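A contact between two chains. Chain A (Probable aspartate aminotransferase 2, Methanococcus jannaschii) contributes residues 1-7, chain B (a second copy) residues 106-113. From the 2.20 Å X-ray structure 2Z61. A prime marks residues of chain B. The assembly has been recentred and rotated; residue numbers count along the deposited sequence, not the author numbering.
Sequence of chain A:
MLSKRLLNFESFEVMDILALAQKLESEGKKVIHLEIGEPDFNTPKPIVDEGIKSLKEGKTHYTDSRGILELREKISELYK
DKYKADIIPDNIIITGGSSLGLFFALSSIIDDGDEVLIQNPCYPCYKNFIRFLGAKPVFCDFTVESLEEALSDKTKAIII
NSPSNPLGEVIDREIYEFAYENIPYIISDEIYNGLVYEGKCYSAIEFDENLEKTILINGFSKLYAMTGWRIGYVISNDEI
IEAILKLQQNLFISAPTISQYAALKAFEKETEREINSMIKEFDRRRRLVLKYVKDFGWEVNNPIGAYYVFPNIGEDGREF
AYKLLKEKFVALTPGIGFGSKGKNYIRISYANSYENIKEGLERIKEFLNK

Chain A, residues 1-7: MLSKRLL
Chain B, residues 106-113: LSSIIDDG

The amino terminus of one aminotransferase subunit docks on the end of a helix in its twin through a compact polar contact, in which Ser3, just before a helix, bonds to carbonyls near the end of a helix, while Asp111′, directly and through a water, takes up the N-H groups of Lys4 and Arg5.

The general principle is that a helix leaves unpaired donors in its first turn and unpaired acceptors in its last. In chain A, Leu2 and Ser3 form an extended lead-in (phi/psi -68/153 and -69/161), preceded by Met1 with psi -45, before the chain turns into a weakly bonded helix from about Lys4, where Lys4 and Arg5 lie at -63/-41 and -55/-50. In chain B, Leu106′ and Ser107′ are helical (near -59/-40); Ser108′ relaxes to -72/-14, Ile109′ to -132/-5, and Ile110′ (-105/122) and Asp111′ (-100/166) are extended. Ile110′ N still reaches back to Leu106′ O at 3.0 Å. The register is set by Ser3 and Ile109′, whose CA atoms lie 4.3 Å apart.

Ser3 is the hub. Its CB points toward chain B, and its N donates to Ser108′ O at 2.9 Å with a nearly straight angle of 168°. With chi1 at 66° (p), its OG donates to Ser107′ O at 2.7 Å. The same hydroxyl is the N-cap of its own helix, accepting a weak bond from Leu6 N to Ser3 OG at 3.5 Å. One side chain thus uses its proton across the interface and its lone pair within its own chain. The close backbone approach also brings Ser3 CB to 3.6 Å from Ile110′ O, while the Ile109′ and Ile110′ side chains set off away from chain A.

Asp111′ serves the next donor. Its CB leaves sideways, but chi1 of -65° (m) and chi2 of -51° bring the carboxylate nearer, so that Lys4 N donates to Asp111′ OD1 at a very short 2.5 Å and 169°. Water 2 extends this pairing one residue further: it accepts from Arg5 N at 3.0 Å and donates to Asp111′ OD1 at 2.5 Å. An acidic side chain is well suited to N-H groups at the start of a helix.

Arg5, in an m, t, t conformation with chi4 at 79°, adds longer-range attraction. Its NH2 lies 3.5 Å from Asp112′ OD1, a salt bridge of charges only, because the oxygen sits well out of the guanidinium plane. Water 1 accepts from Arg5 NH1 at 2.5 Å and donates to Ile110′ O at 2.4 Å and Ser107′ O at 3.1 Å.

Two leucines close round the polar core: Leu2 (m, t) rests CD2 3.5 Å from Ser108′ O, and Leu6, with chi1 at -100° between wells and chi2 at -73°, sets CG 3.9 Å from Ser108′ CA. Together the stretches bury 458 Å².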

# COMPACT_ATOMS: atom_id res chain seq x y z
N MET A 1 15.74 7.60 19.35
CA MET A 1 16.11 6.86 18.11
C MET A 1 15.01 6.92 17.05
O MET A 1 15.29 7.17 15.87
CB MET A 1 16.47 5.41 18.45
CG MET A 1 15.65 4.81 19.59
SD MET A 1 16.15 3.11 20.00
CE MET A 1 17.78 3.38 20.73
N LEU A 2 13.77 6.70 17.46
CA LEU A 2 12.64 6.74 16.54
C LEU A 2 12.42 8.17 16.06
O LEU A 2 12.76 9.13 16.75
CB LEU A 2 11.36 6.24 17.22
CG LEU A 2 11.24 4.75 17.52
CD1 LEU A 2 9.91 4.48 18.20
CD2 LEU A 2 11.34 3.95 16.23
N SER A 3 11.85 8.32 14.87
CA SER A 3 11.60 9.65 14.32
C SER A 3 10.52 10.39 15.11
O SER A 3 9.74 9.78 15.83
CB SER A 3 11.15 9.54 12.87
OG SER A 3 9.89 8.91 12.80
N LYS A 4 10.49 11.71 14.95
CA LYS A 4 9.50 12.54 15.62
C LYS A 4 8.09 12.19 15.17
O LYS A 4 7.17 12.15 15.99
CB LYS A 4 9.76 14.03 15.33
CG LYS A 4 10.94 14.63 16.08
CD LYS A 4 10.96 16.15 15.89
CE LYS A 4 12.07 16.82 16.69
NZ LYS A 4 12.08 18.30 16.48
N ARG A 5 7.91 11.95 13.88
CA ARG A 5 6.59 11.61 13.35
C ARG A 5 5.96 10.42 14.05
O ARG A 5 4.81 10.47 14.47
CB ARG A 5 6.66 11.31 11.85
CG ARG A 5 6.98 12.50 10.98
CD ARG A 5 6.66 12.20 9.52
NE ARG A 5 6.90 13.36 8.68
CZ ARG A 5 8.10 13.74 8.25
NH1 ARG A 5 9.18 13.04 8.58
NH2 ARG A 5 8.23 14.83 7.51
N LEU A 6 6.72 9.33 14.15
CA LEU A 6 6.21 8.12 14.78
C LEU A 6 5.94 8.30 16.26
O LEU A 6 5.20 7.52 16.86
CB LEU A 6 7.20 6.97 14.58
CG LEU A 6 6.85 5.99 13.46
CD1 LEU A 6 5.69 5.12 13.90
CD2 LEU A 6 6.50 6.75 12.19
N LEU A 7 6.53 9.34 16.84
CA LEU A 7 6.35 9.62 18.26
C LEU A 7 5.01 10.28 18.54
O LEU A 7 4.49 10.20 19.65
CB LEU A 7 7.49 10.52 18.75
CG LEU A 7 8.90 9.91 18.63
CD1 LEU A 7 9.94 10.96 19.01
CD2 LEU A 7 9.03 8.68 19.53
N LEU B 106 11.90 4.00 6.36
CA LEU B 106 12.42 5.36 6.39
C LEU B 106 11.58 6.25 7.32
O LEU B 106 12.14 7.04 8.10
CB LEU B 106 12.44 5.96 4.97
CG LEU B 106 13.54 5.48 4.02
CD1 LEU B 106 13.24 5.93 2.59
CD2 LEU B 106 14.90 6.01 4.47
N SER B 107 10.26 6.12 7.26
CA SER B 107 9.37 6.93 8.10
C SER B 107 9.61 6.79 9.59
O SER B 107 9.54 7.77 10.33
CB SER B 107 7.90 6.57 7.84
OG SER B 107 7.52 6.84 6.50
N SER B 108 9.90 5.57 10.03
CA SER B 108 10.10 5.31 11.45
C SER B 108 11.39 5.83 12.08
O SER B 108 11.48 5.88 13.30
CB SER B 108 10.00 3.80 11.70
OG SER B 108 11.05 3.10 11.05
N ILE B 109 12.36 6.24 11.27
CA ILE B 109 13.63 6.72 11.83
C ILE B 109 14.16 8.04 11.28
O ILE B 109 15.17 8.54 11.77
CB ILE B 109 14.74 5.64 11.65
CG1 ILE B 109 15.20 5.59 10.18
CG2 ILE B 109 14.22 4.27 12.06
CD1 ILE B 109 16.16 4.45 9.88
N ILE B 110 13.51 8.61 10.27
CA ILE B 110 13.99 9.85 9.69
C ILE B 110 13.24 11.13 10.05
O ILE B 110 12.03 11.25 9.81
CB ILE B 110 14.04 9.74 8.15
CG1 ILE B 110 15.16 8.78 7.76
CG2 ILE B 110 14.26 11.11 7.53
CD1 ILE B 110 15.30 8.57 6.27
N ASP B 111 13.96 12.09 10.63
CA ASP B 111 13.39 13.39 11.01
C ASP B 111 13.76 14.42 9.95
O ASP B 111 14.63 14.17 9.12
CB ASP B 111 13.95 13.86 12.36
CG ASP B 111 13.55 12.97 13.51
OD1 ASP B 111 12.34 12.68 13.65
OD2 ASP B 111 14.44 12.55 14.28
N ASP B 112 13.11 15.57 9.98
CA ASP B 112 13.41 16.62 9.01
C ASP B 112 14.85 17.07 9.20
O ASP B 112 15.32 17.20 10.33
CB ASP B 112 12.47 17.81 9.18
CG ASP B 112 11.05 17.49 8.78
OD1 ASP B 112 10.37 16.73 9.51
OD2 ASP B 112 10.60 17.99 7.73
N GLY B 113 15.55 17.30 8.09
CA GLY B 113 16.93 17.74 8.17
C GLY B 113 17.97 16.64 8.10
O GLY B 113 19.15 16.91 7.85
O HOH W 1 9.69 10.74 9.47
O HOH W 2 10.23 13.27 12.44